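Local coordinates for gliding motility protein MglB (Myxococcus xanthus, PDB 6IZW) that probably serves as a Roadblock-family adaptor in gliding motility, regulating a small GTPase and perhaps promoting its nucleotide exchange, at residues B[12-17]-B[126-131]; B[17-22]-B[29-34]; B[38-43]-B[54-59]; B[64-69]-B[76-81]; B[89-94]-B[116-121]. The protein carries 1 engineered substitution. All blocks are in the same frame, centred on the assembly; numbering follows the deposited sequence.

Contact 1: residues B[12-17]-B[126-131]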
# COMPACT_ATOMS: atom_id res chain seq x y z
N PHE B 12 -1.82 -20.83 14.94
CA PHE B 12 -1.67 -19.48 15.45
C PHE B 12 -0.74 -19.46 16.66
O PHE B 12 0.11 -18.57 16.79
CB PHE B 12 -3.03 -18.88 15.83
CG PHE B 12 -2.97 -17.41 16.20
CD1 PHE B 12 -2.30 -16.50 15.40
CD2 PHE B 12 -3.60 -16.94 17.34
CE1 PHE B 12 -2.25 -15.15 15.74
CE2 PHE B 12 -3.56 -15.59 17.69
CZ PHE B 12 -2.88 -14.70 16.89
N THR B 13 -0.89 -20.45 17.53
CA THR B 13 -0.15 -20.47 18.78
C THR B 13 1.35 -20.64 18.54
O THR B 13 2.17 -20.01 19.23
CB THR B 13 -0.70 -21.60 19.65
OG1 THR B 13 -1.00 -22.72 18.81
CG2 THR B 13 -1.99 -21.14 20.33
N LYS B 14 1.72 -21.47 17.57
CA LYS B 14 3.14 -21.63 17.24
C LYS B 14 3.72 -20.37 16.63
O LYS B 14 4.84 -19.97 16.96
CB LYS B 14 3.34 -22.80 16.27
CG LYS B 14 2.42 -24.00 16.46
CD LYS B 14 2.61 -25.02 15.34
CE LYS B 14 2.35 -26.45 15.82
NZ LYS B 14 3.04 -27.48 14.99
N ILE B 15 2.97 -19.73 15.72
CA ILE B 15 3.46 -18.52 15.06
C ILE B 15 3.76 -17.44 16.08
O ILE B 15 4.82 -16.79 16.03
CB ILE B 15 2.45 -18.05 14.00
CG1 ILE B 15 2.55 -18.91 12.74
CG2 ILE B 15 2.68 -16.60 13.65
CD1 ILE B 15 1.40 -18.70 11.76
N ASN B 16 2.87 -17.25 17.05
CA ASN B 16 3.12 -16.27 18.10
C ASN B 16 4.37 -16.61 18.91
O ASN B 16 5.09 -15.72 19.36
CB ASN B 16 1.90 -16.16 19.03
CG ASN B 16 0.60 -16.01 18.27
OD1 ASN B 16 -0.43 -16.56 18.66
ND2 ASN B 16 0.64 -15.26 17.18
N ALA B 17 4.64 -17.91 19.09
CA ALA B 17 5.82 -18.32 19.85
C ALA B 17 7.10 -17.92 19.12
O ALA B 17 8.03 -17.40 19.74
CB ALA B 17 5.78 -19.83 20.10
N THR B 126 8.53 -21.17 8.11
CA THR B 126 8.20 -22.06 7.01
C THR B 126 8.00 -23.50 7.50
O THR B 126 7.32 -24.28 6.82
CB THR B 126 9.28 -22.00 5.94
OG1 THR B 126 10.30 -22.97 6.23
CG2 THR B 126 9.91 -20.62 5.90
N LYS B 127 8.58 -23.85 8.65
CA LYS B 127 8.31 -25.16 9.24
C LYS B 127 6.88 -25.23 9.77
O LYS B 127 6.23 -26.28 9.67
CB LYS B 127 9.31 -25.46 10.35
N ILE B 128 6.37 -24.13 10.33
CA ILE B 128 4.98 -24.11 10.77
C ILE B 128 4.04 -24.15 9.57
O ILE B 128 3.06 -24.91 9.55
CB ILE B 128 4.71 -22.88 11.66
CG1 ILE B 128 5.65 -22.89 12.87
CG2 ILE B 128 3.25 -22.86 12.11
CD1 ILE B 128 5.56 -21.63 13.73
N PHE B 129 4.32 -23.34 8.54
CA PHE B 129 3.49 -23.35 7.34
C PHE B 129 3.57 -24.69 6.62
O PHE B 129 2.72 -24.98 5.77
CB PHE B 129 3.90 -22.23 6.37
CG PHE B 129 3.74 -20.83 6.94
CD1 PHE B 129 3.00 -20.60 8.08
CD2 PHE B 129 4.35 -19.75 6.31
CE1 PHE B 129 2.86 -19.32 8.59
CE2 PHE B 129 4.21 -18.48 6.81
CZ PHE B 129 3.47 -18.26 7.95
N GLU B 130 4.57 -25.51 6.95
CA GLU B 130 4.69 -26.82 6.32
C GLU B 130 3.65 -27.79 6.85
O GLU B 130 3.23 -28.70 6.13
CB GLU B 130 6.10 -27.38 6.52
N SER B 131 3.21 -27.62 8.10
CA SER B 131 2.25 -28.52 8.73
C SER B 131 0.93 -28.60 7.95
O SER B 131 0.05 -27.77 8.11
CB SER B 131 1.97 -28.08 10.17
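Ile128 O takes the backbone hydrogen bond of Ser131 N (3.1 Å), while the side chain of Ile128 reaches across to Lys14 and Ile15 and contributes the largest single share of the buried surface. No hydrogen bond crosses between 12-17 and 126-131; the contact is van der Waals packing, almost all of it between carbons. The helix axes run almost exactly antiparallel, at 175°, and approach to 10.1 Å, so the gap is bridged by side chains rather than by backbone. With CG1 anti to its carbonyl carbon (chi1 -57°) and the chain straight beyond it, Ile128 drives CD1 against Lys14 CB, 3.6 Å away. Lys14 slides past in the opposite sense, and its CD comes to 3.9 Å from Ile128 CG2: the aliphatic part of a solvent-exposed lysine lies alongside the isoleucine. Ile15 CG1 meets the same Ile128 CG2 at 4.1 Å. The far end of Ile15 has a different partner, for its CD1 sits at the edge of the Phe129 ring, in the ring plane, 3.5 Å from Phe129 CE1. The two side chains lie roughly at right angles, a methyl group facing an aromatic edge rather than resting on a face. In the fold this joins the early part of helix 9-25 to the end of helix 111-130: Ile128 also packs on Val18 one turn along helix 9-25, and Ile15 reaches Ser42 of strand 40-45 and Met7 of strand 5-7.

Contact 2: residues B[17-22]-B[29-34]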
# COMPACT_ATOMS: atom_id res chain seq x y z
N ALA B 17 4.64 -17.91 19.09
CA ALA B 17 5.82 -18.32 19.85
C ALA B 17 7.10 -17.92 19.12
O ALA B 17 8.03 -17.40 19.74
CB ALA B 17 5.78 -19.83 20.10
N VAL B 18 7.15 -18.14 17.81
CA VAL B 18 8.32 -17.72 17.03
C VAL B 18 8.58 -16.23 17.22
O VAL B 18 9.73 -15.80 17.35
CB VAL B 18 8.12 -18.07 15.54
CG1 VAL B 18 9.22 -17.44 14.70
CG2 VAL B 18 8.09 -19.58 15.34
N CYS B 19 7.51 -15.43 17.27
CA CYS B 19 7.67 -13.98 17.31
C CYS B 19 8.26 -13.52 18.64
O CYS B 19 9.20 -12.72 18.66
CB CYS B 19 6.33 -13.29 17.05
SG CYS B 19 5.83 -13.27 15.32
N ASP B 20 7.70 -13.98 19.76
CA ASP B 20 8.20 -13.52 21.04
C ASP B 20 9.59 -14.09 21.35
O ASP B 20 10.31 -13.54 22.18
CB ASP B 20 7.21 -13.84 22.17
CG ASP B 20 6.61 -15.22 22.05
OD1 ASP B 20 5.36 -15.33 22.10
OD2 ASP B 20 7.37 -16.19 21.94
N ARG B 21 9.98 -15.17 20.66
CA ARG B 21 11.38 -15.57 20.70
C ARG B 21 12.28 -14.45 20.20
O ARG B 21 13.24 -14.05 20.87
CB ARG B 21 11.59 -16.83 19.85
N LEU B 22 11.95 -13.89 19.03
CA LEU B 22 12.86 -12.95 18.39
C LEU B 22 12.94 -11.64 19.16
O LEU B 22 14.01 -11.04 19.25
CB LEU B 22 12.42 -12.71 16.95
CG LEU B 22 13.53 -12.32 15.98
CD1 LEU B 22 13.14 -12.71 14.57
CD2 LEU B 22 13.81 -10.83 16.05
N LYS B 29 12.61 -4.06 19.79
CA LYS B 29 11.56 -3.25 20.39
C LYS B 29 10.18 -3.77 20.00
O LYS B 29 9.29 -3.88 20.86
CB LYS B 29 11.75 -1.78 19.99
N VAL B 30 9.99 -4.11 18.71
CA VAL B 30 8.78 -4.78 18.25
C VAL B 30 9.14 -5.81 17.19
O VAL B 30 10.19 -5.74 16.54
CB VAL B 30 7.69 -3.84 17.66
CG1 VAL B 30 7.39 -2.69 18.59
CG2 VAL B 30 8.00 -3.39 16.21
N VAL B 31 8.26 -6.80 17.04
CA VAL B 31 8.30 -7.76 15.95
C VAL B 31 6.86 -7.95 15.48
O VAL B 31 5.94 -7.91 16.30
CB VAL B 31 8.91 -9.11 16.39
CG1 VAL B 31 8.48 -10.26 15.46
CG2 VAL B 31 10.43 -9.00 16.49
N PHE B 32 6.66 -8.14 14.18
CA PHE B 32 5.32 -8.52 13.73
C PHE B 32 5.40 -9.20 12.37
O PHE B 32 6.41 -9.12 11.67
CB PHE B 32 4.35 -7.33 13.68
CG PHE B 32 4.74 -6.24 12.72
CD1 PHE B 32 4.33 -6.29 11.40
CD2 PHE B 32 5.49 -5.16 13.15
CE1 PHE B 32 4.68 -5.28 10.50
CE2 PHE B 32 5.85 -4.15 12.27
CZ PHE B 32 5.45 -4.20 10.94
N LEU B 33 4.31 -9.88 12.03
CA LEU B 33 4.18 -10.68 10.82
C LEU B 33 2.97 -10.19 10.05
O LEU B 33 1.89 -10.03 10.63
CB LEU B 33 4.05 -12.16 11.18
CG LEU B 33 4.28 -13.14 10.03
CD1 LEU B 33 5.76 -13.15 9.67
CD2 LEU B 33 3.77 -14.56 10.34
N VAL B 34 3.13 -9.93 8.75
CA VAL B 34 2.09 -9.31 7.94
C VAL B 34 1.99 -10.04 6.60
O VAL B 34 3.00 -10.36 5.97
CB VAL B 34 2.34 -7.80 7.71
CG1 VAL B 34 3.72 -7.56 7.13
CG2 VAL B 34 1.28 -7.21 6.79
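In the alpha/beta sandwich of the Roadblock/LC7 fold, Cys19 and Leu22 of helix 9-25 pack on Val31 of strand 28-35, fixing the first helix to one face of the antiparallel sheet. Both helix residues point toward the strand, three positions apart and so on the same side of the helix. Val31 meets them with its two branches. Val31 CG1, anti to the backbone N (chi1 159°), goes to the cysteine and lies 4.0 Å from Cys19 SG. The other branch, Val31 CG2, turns to the leucine and stands 3.9 Å from Leu22 CD2, the two side chains crossing at about a right angle. The valine thus touches two helix residues, one with each methyl. Ala44 of strand 40-45 touches both Cys19 and Val31 from the neighbouring strand, and Val103 of strand 99-106 touches Leu22, so the helix spans several strands here. Phe32, next along the strand, turns to the other face, where it meets Leu55 and Thr59 of helix 52-72. No polar group takes part across the contact, and all three residues that touch are buried. Cys19 SG acts here as an apolar surface against a methyl group, and the attachment of helix to sheet at this point rests on the fit of apolar side chains and on the exclusion of water, with no hydrogen bond to set its direction.

Contact 3: residues B[38-43]-B[54-59]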
# COMPACT_ATOMS: atom_id res chain seq x y z
N GLY B 38 -1.69 -6.95 3.24
CA GLY B 38 -1.84 -5.97 4.30
C GLY B 38 -2.32 -6.54 5.63
O GLY B 38 -2.28 -5.82 6.63
N GLN B 39 -2.77 -7.79 5.66
CA GLN B 39 -3.39 -8.35 6.86
C GLN B 39 -2.34 -8.70 7.92
O GLN B 39 -1.46 -9.54 7.69
CB GLN B 39 -4.20 -9.59 6.49
CG GLN B 39 -4.71 -10.37 7.70
CD GLN B 39 -5.67 -9.56 8.54
OE1 GLN B 39 -6.59 -8.94 8.01
NE2 GLN B 39 -5.44 -9.51 9.85
N LEU B 40 -2.45 -8.08 9.09
CA LEU B 40 -1.58 -8.38 10.22
C LEU B 40 -1.89 -9.77 10.78
O LEU B 40 -3.04 -10.06 11.13
CB LEU B 40 -1.75 -7.33 11.31
CG LEU B 40 -1.06 -7.59 12.65
CD1 LEU B 40 0.44 -7.69 12.44
CD2 LEU B 40 -1.37 -6.49 13.66
N ILE B 41 -0.88 -10.63 10.86
CA ILE B 41 -1.07 -12.00 11.34
C ILE B 41 -0.62 -12.15 12.78
O ILE B 41 -1.32 -12.78 13.58
CB ILE B 41 -0.35 -13.00 10.41
CG1 ILE B 41 -0.88 -12.87 8.99
CG2 ILE B 41 -0.59 -14.41 10.90
CD1 ILE B 41 0.05 -13.44 7.94
N SER B 42 0.52 -11.59 13.16
CA SER B 42 0.97 -11.65 14.55
C SER B 42 1.95 -10.52 14.84
O SER B 42 2.65 -10.04 13.95
CB SER B 42 1.63 -12.99 14.87
OG SER B 42 1.00 -14.05 14.17
N SER B 43 2.00 -10.12 16.11
CA SER B 43 2.97 -9.14 16.58
C SER B 43 3.65 -9.68 17.84
O SER B 43 3.33 -10.77 18.33
CB SER B 43 2.30 -7.79 16.83
OG SER B 43 1.94 -7.64 18.19
N SER B 54 -1.66 -0.03 11.55
CA SER B 54 -1.07 0.90 10.58
C SER B 54 0.29 0.40 10.09
O SER B 54 0.59 0.49 8.89
CB SER B 54 -0.92 2.28 11.21
OG SER B 54 -2.17 2.88 11.48
N LEU B 55 1.12 -0.10 11.00
CA LEU B 55 2.44 -0.60 10.62
C LEU B 55 2.34 -1.70 9.58
O LEU B 55 3.02 -1.68 8.56
CB LEU B 55 3.17 -1.11 11.87
CG LEU B 55 4.62 -0.72 12.16
CD1 LEU B 55 4.90 0.76 11.90
CD2 LEU B 55 4.89 -1.06 13.62
N ALA B 56 1.45 -2.67 9.82
CA ALA B 56 1.26 -3.76 8.87
C ALA B 56 0.83 -3.26 7.50
O ALA B 56 1.19 -3.85 6.47
CB ALA B 56 0.22 -4.75 9.41
N SER B 57 0.04 -2.18 7.46
CA SER B 57 -0.52 -1.72 6.20
C SER B 57 0.53 -0.97 5.38
O SER B 57 0.62 -1.15 4.16
CB SER B 57 -1.73 -0.82 6.46
OG SER B 57 -2.36 -0.43 5.26
N LEU B 58 1.33 -0.13 6.04
CA LEU B 58 2.43 0.54 5.38
C LEU B 58 3.50 -0.46 4.95
O LEU B 58 4.08 -0.33 3.87
CB LEU B 58 3.02 1.58 6.33
CG LEU B 58 2.08 2.71 6.73
CD1 LEU B 58 2.59 3.38 8.00
CD2 LEU B 58 1.95 3.72 5.59
N THR B 59 3.75 -1.47 5.79
CA THR B 59 4.75 -2.47 5.45
C THR B 59 4.38 -3.18 4.17
O THR B 59 5.19 -3.28 3.25
CB THR B 59 4.91 -3.46 6.61
OG1 THR B 59 5.57 -2.80 7.71
CG2 THR B 59 5.72 -4.67 6.18
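Apolar packing between Leu40 and Ala56 joins the start of strand 40-45 to helix 52-72: Leu40 CB lies 3.8 Å from Ala56 CB, and the leucine touches with its first side-chain carbon rather than its branches. The same methyl of Ala56 faces a backbone oxygen, Gly38 O, at 3.9 Å. Backbone shape forms a second element. Gly38 turns the chain with a positive phi of 112°, a conformation in which a beta carbon would jam against the carbonyl of Asn37. The turn brings the glycine close to the helix, 4.8 Å separating Gly38 CA from Ser57 CA.

Hydrogen bonds act within each partner. Gln39 NE2 donates to Leu40 O over 2.8 Å, moderately straight at 150°, with the donor tilted out of the carbonyl plane. In the helix, Leu55 O is gripped twice by Thr59: by its backbone N, and by Thr59 OG1 at 2.9 Å from above the carbonyl plane. Contacts between chains complete the setting. Ser57 OG is hydrogen-bonded to an aromatic side chain of another protein's chain, while Leu55 and Leu58 pack on the second subunit.

The chemistry implies a division of labour: the lone methyl of Ala56 lets the strand entrance lie close to the helix without any bond across, Gly38 permits the positive-phi turn, and the polar side chains bond within their own segment or to another chain.

Contact 4: residues B[64-69]-B[76-81]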
# COMPACT_ATOMS: atom_id res chain seq x y z
N ALA B 64 5.11 -4.24 -1.46
CA ALA B 64 4.48 -4.38 -2.77
C ALA B 64 5.05 -3.38 -3.78
O ALA B 64 5.15 -3.69 -4.97
CB ALA B 64 2.96 -4.21 -2.65
N ALA B 65 5.39 -2.17 -3.33
CA ALA B 65 5.98 -1.20 -4.25
C ALA B 65 7.38 -1.63 -4.66
O ALA B 65 7.76 -1.51 -5.83
CB ALA B 65 5.99 0.20 -3.64
N MSE B 66 8.16 -2.14 -3.71
CA MSE B 66 9.47 -2.69 -4.03
C MSE B 66 9.33 -3.90 -4.93
O MSE B 66 10.16 -4.10 -5.82
CB MSE B 66 10.23 -3.08 -2.77
CG MSE B 66 10.84 -1.89 -2.06
SE MSE B 66 11.75 -0.64 -3.28
CE MSE B 66 12.96 -1.91 -4.15
N GLY B 67 8.27 -4.68 -4.70
CA GLY B 67 8.00 -5.81 -5.58
C GLY B 67 7.87 -5.39 -7.03
O GLY B 67 8.53 -5.96 -7.90
N GLY B 68 7.05 -4.37 -7.30
CA GLY B 68 6.88 -3.91 -8.66
C GLY B 68 8.14 -3.30 -9.25
O GLY B 68 8.38 -3.41 -10.46
N LEU B 69 8.96 -2.64 -8.42
CA LEU B 69 10.20 -2.03 -8.90
C LEU B 69 11.23 -3.09 -9.26
O LEU B 69 11.83 -3.04 -10.34
CB LEU B 69 10.77 -1.08 -7.85
CG LEU B 69 10.06 0.26 -7.66
CD1 LEU B 69 10.44 0.88 -6.32
CD2 LEU B 69 10.35 1.21 -8.81
N ASN B 76 14.02 -10.41 -9.14
CA ASN B 76 13.00 -11.02 -8.31
C ASN B 76 12.78 -10.16 -7.07
O ASN B 76 13.54 -9.23 -6.80
CB ASN B 76 13.39 -12.46 -7.93
CG ASN B 76 13.50 -13.38 -9.15
OD1 ASN B 76 12.57 -13.46 -9.96
ND2 ASN B 76 14.63 -14.06 -9.28
N GLU B 77 11.71 -10.44 -6.34
CA GLU B 77 11.41 -9.66 -5.14
C GLU B 77 12.62 -9.66 -4.22
O GLU B 77 13.16 -10.72 -3.89
CB GLU B 77 10.18 -10.23 -4.43
CG GLU B 77 9.53 -9.29 -3.38
CD GLU B 77 7.99 -9.21 -3.49
OE1 GLU B 77 7.38 -9.99 -4.26
OE2 GLU B 77 7.38 -8.37 -2.79
N PHE B 78 13.09 -8.48 -3.86
CA PHE B 78 14.24 -8.38 -2.98
C PHE B 78 13.94 -9.13 -1.69
O PHE B 78 12.99 -8.77 -0.98
CB PHE B 78 14.59 -6.92 -2.68
CG PHE B 78 14.97 -6.14 -3.91
CD1 PHE B 78 16.21 -6.31 -4.50
CD2 PHE B 78 14.08 -5.26 -4.49
CE1 PHE B 78 16.57 -5.60 -5.64
CE2 PHE B 78 14.43 -4.55 -5.63
CZ PHE B 78 15.68 -4.72 -6.20
N PRO B 79 14.70 -10.18 -1.36
CA PRO B 79 14.32 -11.04 -0.23
C PRO B 79 14.18 -10.31 1.08
O PRO B 79 13.47 -10.79 1.97
CB PRO B 79 15.47 -12.06 -0.17
CG PRO B 79 16.63 -11.35 -0.77
CD PRO B 79 16.03 -10.52 -1.89
N ASN B 80 14.84 -9.16 1.25
CA ASN B 80 14.67 -8.41 2.48
C ASN B 80 14.98 -6.94 2.19
O ASN B 80 15.29 -6.55 1.06
CB ASN B 80 15.53 -8.99 3.62
CG ASN B 80 16.91 -9.42 3.17
OD1 ASN B 80 17.85 -8.63 3.19
ND2 ASN B 80 17.05 -10.69 2.81
N GLN B 81 14.83 -6.12 3.23
CA GLN B 81 15.07 -4.69 3.14
C GLN B 81 15.62 -4.25 4.48
O GLN B 81 15.24 -4.79 5.53
CB GLN B 81 13.79 -3.89 2.83
CG GLN B 81 12.89 -4.48 1.75
CD GLN B 81 11.87 -3.49 1.21
OE1 GLN B 81 11.80 -2.34 1.66
NE2 GLN B 81 11.00 -3.97 0.31
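A chi1 of -77° sets Met66 CG, in a selenomethionine, against Gln81, and bends at chi2 (-45°) and chi3 (-54°) carry its CE to Phe78. Phe78 CE2 lies 3.4 Å from Met66 CE, the methyl approaching the ring obliquely. Gln81, extended beyond CG, lays its amide beside the base of the same side chain: Gln81 NE2 is 3.2 Å from Met66 CG, a tight fit of amide nitrogen to methylene. These contacts tie the later part of helix 52-72 to the segment that leads into strand 80-83, one of the two outermost strands of the five-stranded Roadblock/LC7 sheet within this chain. The second subunit borders the same place, where its His83 packs on both Met66 and Gln81. The other atom of the Gln81 amide, OE1, accepts weak hydrogen bonds from Asn62 and His83 of its own chain. An alanine in place of Gln81 would probably leave those two donors without their acceptor and open a gap beside Met66 CG. Gly67 meets Glu77, whose OE2 rests 3.8 Å from Gly67 CA; a beta carbon built on this glycine would fall only 3.1 Å from that Glu77 OE2. The other carboxylate oxygen, Glu77 OE1, forms a salt bridge with Lys36.

Contact 5: residues B[89-94]-B[116-121]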
# COMPACT_ATOMS: atom_id res chain seq x y z
N SER B 89 16.06 1.31 14.34
CA SER B 89 16.24 0.86 12.97
C SER B 89 15.25 -0.26 12.70
O SER B 89 14.62 -0.80 13.61
CB SER B 89 17.68 0.39 12.73
OG SER B 89 18.60 1.43 13.04
N LEU B 90 15.13 -0.63 11.42
CA LEU B 90 14.10 -1.55 10.99
C LEU B 90 14.63 -2.46 9.89
O LEU B 90 15.25 -1.99 8.93
CB LEU B 90 12.87 -0.76 10.50
CG LEU B 90 11.97 -1.40 9.45
CD1 LEU B 90 11.11 -2.51 10.04
CD2 LEU B 90 11.11 -0.32 8.79
N TYR B 91 14.39 -3.76 10.04
CA TYR B 91 14.72 -4.74 9.02
C TYR B 91 13.52 -5.66 8.83
O TYR B 91 12.82 -5.97 9.80
CB TYR B 91 15.98 -5.55 9.41
CG TYR B 91 16.24 -6.79 8.57
CD1 TYR B 91 17.10 -6.75 7.47
CD2 TYR B 91 15.65 -8.00 8.89
CE1 TYR B 91 17.35 -7.88 6.70
CE2 TYR B 91 15.89 -9.14 8.12
CZ TYR B 91 16.74 -9.07 7.03
OH TYR B 91 16.99 -10.20 6.26
N MSE B 92 13.26 -6.05 7.58
CA MSE B 92 12.14 -6.92 7.22
C MSE B 92 12.58 -7.97 6.20
O MSE B 92 13.48 -7.70 5.41
CB MSE B 92 10.99 -6.11 6.61
CG MSE B 92 11.04 -4.64 6.93
SE MSE B 92 9.73 -3.58 5.92
CE MSE B 92 10.44 -3.73 4.15
N THR B 93 11.94 -9.13 6.17
CA THR B 93 12.27 -10.14 5.17
C THR B 93 11.03 -10.93 4.77
O THR B 93 10.15 -11.19 5.60
CB THR B 93 13.36 -11.11 5.67
OG1 THR B 93 13.42 -12.26 4.82
CG2 THR B 93 13.08 -11.55 7.10
N ILE B 94 10.97 -11.29 3.49
CA ILE B 94 9.87 -12.09 2.96
C ILE B 94 10.04 -13.54 3.41
O ILE B 94 11.09 -14.15 3.18
CB ILE B 94 9.80 -11.98 1.43
CG1 ILE B 94 9.25 -10.61 1.01
CG2 ILE B 94 8.90 -13.05 0.85
CD1 ILE B 94 10.30 -9.54 0.83
N LEU B 116 20.82 -12.76 12.51
CA LEU B 116 21.06 -14.10 13.03
C LEU B 116 19.76 -14.76 13.46
O LEU B 116 19.36 -15.79 12.92
CB LEU B 116 22.05 -14.04 14.20
CG LEU B 116 22.50 -15.33 14.92
CD1 LEU B 116 21.58 -15.71 16.09
CD2 LEU B 116 22.65 -16.50 13.94
N ARG B 117 19.09 -14.17 14.45
CA ARG B 117 17.82 -14.71 14.93
C ARG B 117 16.80 -14.79 13.80
O ARG B 117 15.92 -15.66 13.82
CB ARG B 117 17.30 -13.85 16.08
N ILE B 118 16.90 -13.91 12.81
CA ILE B 118 15.95 -13.89 11.70
C ILE B 118 16.20 -15.05 10.74
O ILE B 118 15.26 -15.54 10.10
CB ILE B 118 16.00 -12.52 11.00
CG1 ILE B 118 15.07 -11.54 11.71
CG2 ILE B 118 15.66 -12.63 9.52
CD1 ILE B 118 15.46 -10.10 11.51
N LYS B 119 17.45 -15.51 10.62
CA LYS B 119 17.71 -16.70 9.81
C LYS B 119 16.95 -17.91 10.35
O LYS B 119 16.49 -18.75 9.58
CB LYS B 119 19.22 -16.98 9.78
N LYS B 120 16.80 -17.99 11.68
CA LYS B 120 16.15 -19.12 12.32
C LYS B 120 14.64 -18.94 12.39
O LYS B 120 13.89 -19.84 12.00
CB LYS B 120 16.72 -19.31 13.73
N ALA B 121 14.18 -17.79 12.88
CA ALA B 121 12.74 -17.54 12.98
C ALA B 121 12.05 -17.69 11.63
O ALA B 121 10.99 -18.32 11.53
CB ALA B 121 12.49 -16.15 13.56
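Ile118, which buries the largest area of the three residues here, points from helix 111-130 onto strand 88-94 and touches Tyr91 with both methyl groups and Thr93 with CG2. Its CD1 reaches the tyrosine ring obliquely, with Ile118 CD1 3.4 Å from Tyr91 CD2. The ring is brought there by a chi1 of 167°, which sets CG anti to the backbone N, and it also meets the second branch, Ile118 CG2 lying 3.8 Å from Tyr91 CE2. That same branch slides past the threonine, with Ile118 CG2 and Thr93 CG2 3.7 Å apart. Tyr91 and Thr93, two positions apart, share the sheet face on which helices 111-130 and 9-25 lie side by side in this Roadblock/LC7 sandwich; Met92 between them turns to the opposite face, toward helix 52-72. An alanine at Ile118 would probably open a gap beneath the helix and free the Tyr91 ring to shift. Thr93 sorts its two branches by polarity: the methyl faces the isoleucine, whereas OG1 is hydrogen-bonded to Pro79 O beside strand 80-83. Leu22 of helix 9-25 and Val103 of strand 99-106 also pack against Ile118.

In the fold
Contact 1, joining residues 109 positions apart, closes a loop within which the other four follow in series. The antiparallel sheet, ordered 40-45, 28-35, 99-106, 88-94, 80-83, separates two layers. On one face, contacts 1, 2 and 5 belong to helices 9-25 and 111-130; contacts 2 and 5, with centres 10 Å apart, meet where Leu22 packs on Ile118 and Ala121. On the other, contacts 3 and 4 lie with centres 17 Å apart along helix 52-72, and both touch the second subunit. Contacts 1 and 4 are the most distant, about 24 Å between centres. The two-helix layer packs mainly within the chain, whereas helix 52-72 also faces the second subunit.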